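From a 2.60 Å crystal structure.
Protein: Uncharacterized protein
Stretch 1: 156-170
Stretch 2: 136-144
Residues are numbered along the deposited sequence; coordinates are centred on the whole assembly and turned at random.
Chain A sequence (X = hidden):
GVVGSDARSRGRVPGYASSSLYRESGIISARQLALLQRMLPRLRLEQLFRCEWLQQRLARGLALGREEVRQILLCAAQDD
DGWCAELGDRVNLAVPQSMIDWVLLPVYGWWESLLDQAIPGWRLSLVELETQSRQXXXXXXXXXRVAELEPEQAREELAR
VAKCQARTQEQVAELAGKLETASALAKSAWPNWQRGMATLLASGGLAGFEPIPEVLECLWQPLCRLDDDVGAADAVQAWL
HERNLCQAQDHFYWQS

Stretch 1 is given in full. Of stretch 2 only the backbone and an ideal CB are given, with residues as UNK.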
# COMPACT_ATOMS: atom_id res chain seq x y z
N GLU A 156 5.01 21.26 28.26
CA GLU A 156 6.40 20.84 28.25
C GLU A 156 6.77 20.12 26.96
O GLU A 156 7.86 20.31 26.42
CB GLU A 156 6.71 19.95 29.46
CG GLU A 156 5.91 18.66 29.51
CD GLU A 156 6.18 17.84 30.76
OE1 GLU A 156 6.73 18.41 31.73
OE2 GLU A 156 5.84 16.64 30.78
N GLU A 157 5.86 19.29 26.46
CA GLU A 157 6.13 18.52 25.24
C GLU A 157 6.15 19.44 24.02
O GLU A 157 6.99 19.29 23.13
CB GLU A 157 5.08 17.41 25.06
CG GLU A 157 4.67 16.71 26.35
CD GLU A 157 5.78 15.89 26.99
OE1 GLU A 157 6.95 16.34 26.96
OE2 GLU A 157 5.49 14.80 27.53
N LEU A 158 5.21 20.38 23.98
CA LEU A 158 5.09 21.32 22.88
C LEU A 158 6.32 22.20 22.75
O LEU A 158 6.64 22.69 21.66
CB LEU A 158 3.85 22.19 23.06
CG LEU A 158 2.50 21.63 22.60
CD1 LEU A 158 2.38 20.14 22.85
CD2 LEU A 158 1.36 22.40 23.28
N ALA A 159 7.02 22.41 23.86
CA ALA A 159 8.21 23.25 23.86
C ALA A 159 9.41 22.52 23.25
O ALA A 159 10.20 23.11 22.51
CB ALA A 159 8.54 23.72 25.28
N ARG A 160 9.54 21.23 23.55
CA ARG A 160 10.63 20.44 23.00
C ARG A 160 10.35 20.13 21.53
O ARG A 160 11.24 20.26 20.69
CB ARG A 160 10.82 19.14 23.79
CG ARG A 160 11.42 19.36 25.16
CD ARG A 160 12.69 20.20 25.07
NE ARG A 160 13.15 20.66 26.38
CZ ARG A 160 12.72 21.77 26.98
NH1 ARG A 160 11.83 22.54 26.39
NH2 ARG A 160 13.20 22.10 28.18
N VAL A 161 9.12 19.74 21.24
CA VAL A 161 8.71 19.46 19.87
C VAL A 161 8.78 20.73 19.02
O VAL A 161 8.84 20.67 17.79
CB VAL A 161 7.31 18.84 19.82
CG1 VAL A 161 6.89 18.55 18.38
CG2 VAL A 161 7.27 17.57 20.65
N ALA A 162 8.76 21.88 19.68
CA ALA A 162 8.92 23.15 18.98
C ALA A 162 10.32 23.24 18.40
O ALA A 162 10.49 23.29 17.18
CB ALA A 162 8.65 24.32 19.92
N LYS A 163 11.32 23.26 19.28
CA LYS A 163 12.71 23.32 18.86
C LYS A 163 13.10 22.12 18.00
O LYS A 163 13.87 22.25 17.05
CB LYS A 163 13.65 23.46 20.06
CG LYS A 163 13.54 24.79 20.79
CD LYS A 163 14.85 25.22 21.45
CE LYS A 163 15.07 24.54 22.80
NZ LYS A 163 15.63 23.17 22.68
N CYS A 164 12.57 20.95 18.33
CA CYS A 164 12.86 19.75 17.55
C CYS A 164 12.43 19.95 16.11
O CYS A 164 13.18 19.66 15.18
CB CYS A 164 12.17 18.52 18.14
SG CYS A 164 12.99 17.83 19.58
N GLN A 165 11.20 20.44 15.92
CA GLN A 165 10.67 20.67 14.59
C GLN A 165 11.44 21.80 13.91
O GLN A 165 11.77 21.71 12.73
CB GLN A 165 9.18 21.00 14.65
CG GLN A 165 8.50 21.04 13.29
CD GLN A 165 8.37 19.67 12.65
OE1 GLN A 165 7.68 18.79 13.17
NE2 GLN A 165 9.04 19.49 11.51
N ALA A 166 11.72 22.86 14.67
CA ALA A 166 12.51 23.98 14.16
C ALA A 166 13.87 23.50 13.66
O ALA A 166 14.21 23.72 12.50
CB ALA A 166 12.68 25.04 15.24
N ARG A 167 14.64 22.86 14.53
CA ARG A 167 15.93 22.32 14.16
C ARG A 167 15.81 21.47 12.90
O ARG A 167 16.46 21.72 11.89
CB ARG A 167 16.52 21.49 15.30
CG ARG A 167 17.72 20.64 14.91
CD ARG A 167 18.91 21.49 14.48
NE ARG A 167 19.33 22.42 15.53
CZ ARG A 167 19.19 23.74 15.46
NH1 ARG A 167 18.64 24.30 14.39
NH2 ARG A 167 19.60 24.51 16.47
N THR A 168 14.96 20.45 12.97
CA THR A 168 14.72 19.57 11.84
C THR A 168 14.49 20.41 10.59
O THR A 168 15.04 20.13 9.54
CB THR A 168 13.51 18.65 12.07
OG1 THR A 168 13.81 17.73 13.12
CG2 THR A 168 13.18 17.88 10.80
N GLN A 169 13.68 21.45 10.74
CA GLN A 169 13.34 22.32 9.62
C GLN A 169 14.56 23.05 9.08
O GLN A 169 14.69 23.27 7.88
CB GLN A 169 12.27 23.34 10.05
CG GLN A 169 11.26 23.67 8.97
CD GLN A 169 10.47 22.45 8.52
OE1 GLN A 169 10.98 21.61 7.77
NE2 GLN A 169 9.22 22.36 8.97
N GLU A 170 15.47 23.43 9.98
CA GLU A 170 16.67 24.17 9.59
C GLU A 170 17.53 23.32 8.68
O GLU A 170 17.95 23.77 7.61
CB GLU A 170 17.48 24.58 10.82
CG GLU A 170 16.68 25.21 11.95
CD GLU A 170 16.20 26.62 11.64
OE1 GLU A 170 16.08 26.97 10.44
OE2 GLU A 170 15.95 27.38 12.60
N UNK A 136 7.26 14.06 14.31
CA UNK A 136 7.02 15.16 15.23
C UNK A 136 5.60 15.73 15.08
O UNK A 136 5.05 16.27 16.03
CB UNK A 136 8.06 16.26 15.00
N UNK A 137 5.02 15.60 13.89
CA UNK A 137 3.65 16.05 13.68
C UNK A 137 2.67 15.10 14.35
O UNK A 137 1.79 15.52 15.09
CB UNK A 137 3.34 16.16 12.19
N UNK A 138 2.84 13.81 14.09
CA UNK A 138 2.07 12.78 14.78
C UNK A 138 2.22 12.97 16.29
O UNK A 138 1.31 12.70 17.06
CB UNK A 138 2.53 11.38 14.36
N UNK A 139 3.39 13.44 16.70
CA UNK A 139 3.71 13.60 18.11
C UNK A 139 3.08 14.87 18.68
O UNK A 139 2.91 14.99 19.89
CB UNK A 139 5.23 13.63 18.31
N UNK A 140 2.73 15.80 17.80
CA UNK A 140 2.11 17.05 18.24
C UNK A 140 0.59 16.97 18.14
O UNK A 140 -0.12 17.47 19.01
CB UNK A 140 2.63 18.23 17.41
N UNK A 141 0.10 16.33 17.08
CA UNK A 141 -1.32 16.05 16.94
C UNK A 141 -1.77 15.17 18.09
O UNK A 141 -2.93 15.17 18.48
CB UNK A 141 -1.62 15.38 15.60
N UNK A 142 -0.82 14.41 18.63
CA UNK A 142 -1.08 13.56 19.78
C UNK A 142 -1.26 14.39 21.04
O UNK A 142 -2.27 14.27 21.73
CB UNK A 142 0.06 12.55 19.97
N UNK A 143 -0.28 15.23 21.35
CA UNK A 143 -0.31 16.01 22.58
C UNK A 143 -1.29 17.19 22.51
O UNK A 143 -1.49 17.89 23.49
CB UNK A 143 1.10 16.52 22.90
N UNK A 144 -1.88 17.39 21.34
CA UNK A 144 -2.96 18.36 21.20
C UNK A 144 -4.25 17.75 21.73
O UNK A 144 -5.06 18.43 22.37
CB UNK A 144 -3.12 18.80 19.74

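Two helices run nearly antiparallel here, 159° between their directions and 10.4 Å apart at closest approach, so position 136 lies near Val 161 and position 143 near Glu 157. With that spacing, the contact must be filled by side chains.

Position 136 points its CA-to-CB bond toward stretch 1. Its ideal CB lies 4.2 Å from Val 161 CG1 and a tight 3.1 Å from Gln 165 OE1, and beyond it lies a hollow between Val 161, Cys 164, Gln 165 and Thr 168. Val 161 and Cys 164 CB give apolar walls, Gln 165 OE1 and Thr 168 OG1 polar ones; leucine or methionine, unbranched at CB, would suit. The residue is Leu 136, a knob in that hole with chi1 m and chi2 t. Its CD1 comes 3.9 Å from Cys 164 CB and equally 3.9 Å from Thr 168 OG1, a hydroxyl already donated to Cys 164 O. Gln 165 OE1 remains 3.2 Å from Leu 136 CB, a close contact in which the carbon offers no polar partner.

Position 137 points sideways, its CB 5.2 Å from Gln 165 OE1, with Gln 165 NE2 and the amide of Gln 169 farther out. A short side chain would stop short of the second; a long polar one, such as lysine, arginine or glutamine, could travel along them. Arg 137 does so: its NH2 lies 4.0 Å from Gln 165 NE2, which sits over one face of the guanidinium, and 3.9 Å from Gln 169 NE2. These are packing contacts, not hydrogen bonds.

Position 138 is out of reach of stretch 1, which therefore sets no preference; it is Ile 138.

Position 139 points toward stretch 1, but its CB is still 5.0 Å from Val 161 CG2, leaving room for a longer chain. Val 161 favours methylenes, and the carboxylate of Glu 157 favours a positive end; leucine, methionine, lysine or arginine are all plausible. Lys 139 combines both features: its CD packs 3.8 Å from Val 161 CG2, while its NZ stays 4.5 Å from Glu 157 OE1, beyond a salt bridge.

Position 140 faces sideways where the backbones draw near, its CA 7.0 Å from Leu 158 CA and its CB 4.4 Å from Val 161 CG1. Alanine, serine or another modest side chain would fit easily. Ser 140 gives its CB to Val 161 and turns its hydroxyl back to its own helix, OG donating to Arg 137 O at 2.8 Å.

Positions 141 and 142 are out of reach and hold Glu 141 and Phe 142.

Position 143 points toward stretch 1, its CB 3.8 Å from Leu 158 CD1 and 4.6 Å from Glu 157 CB. A large flat or flexible apolar group could cover both. Trp 143 lays its six-membered ring under Glu 157 CG, 3.2 Å from that atom to the centroid and 5° off the normal, a CH-pi contact; Glu 157 OE2 also closes to 2.9 Å from Trp 143 CZ2.

Position 144 points sideways into space free of stretch 1, so many residues would do. Ser 144 donates OG to Ser 140 O at 2.9 Å.

Stretch 2 136-144: LRIKSEFWS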
# COMPACT_ATOMS: atom_id res chain seq x y z
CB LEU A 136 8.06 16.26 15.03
CG LEU A 136 9.51 15.95 15.39
CD1 LEU A 136 10.42 17.10 15.00
CD2 LEU A 136 9.64 15.64 16.88
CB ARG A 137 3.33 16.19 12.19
CG ARG A 137 4.30 17.11 11.46
CD ARG A 137 3.72 17.61 10.14
NE ARG A 137 4.75 18.25 9.33
CZ ARG A 137 5.22 19.48 9.53
NH1 ARG A 137 4.74 20.22 10.53
NH2 ARG A 137 6.16 19.98 8.74
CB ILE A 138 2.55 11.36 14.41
CG1 ILE A 138 1.92 10.92 13.08
CG2 ILE A 138 2.18 10.37 15.50
CD1 ILE A 138 2.37 11.72 11.87
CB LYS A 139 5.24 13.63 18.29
CG LYS A 139 5.75 12.95 19.57
CD LYS A 139 5.97 13.95 20.70
CE LYS A 139 6.73 13.30 21.86
NZ LYS A 139 7.10 14.27 22.94
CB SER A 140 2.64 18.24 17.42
OG SER A 140 2.40 18.05 16.04
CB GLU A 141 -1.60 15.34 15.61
CG GLU A 141 -1.49 16.23 14.39
CD GLU A 141 -2.68 17.16 14.23
OE1 GLU A 141 -3.56 17.15 15.11
OE2 GLU A 141 -2.73 17.89 13.22
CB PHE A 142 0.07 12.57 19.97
CG PHE A 142 -0.07 11.70 21.19
CD1 PHE A 142 -0.58 10.42 21.10
CD2 PHE A 142 0.31 12.18 22.44
CE1 PHE A 142 -0.71 9.63 22.23
CE2 PHE A 142 0.17 11.39 23.57
CZ PHE A 142 -0.34 10.12 23.46
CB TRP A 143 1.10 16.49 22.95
CG TRP A 143 1.92 15.40 23.57
CD1 TRP A 143 2.73 14.51 22.91
CD2 TRP A 143 2.01 15.06 24.96
NE1 TRP A 143 3.32 13.65 23.81
CE2 TRP A 143 2.89 13.97 25.07
CE3 TRP A 143 1.43 15.58 26.12
CZ2 TRP A 143 3.21 13.39 26.30
CZ3 TRP A 143 1.74 15.00 27.34
CH2 TRP A 143 2.62 13.91 27.42
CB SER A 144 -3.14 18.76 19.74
OG SER A 144 -2.06 19.57 19.30
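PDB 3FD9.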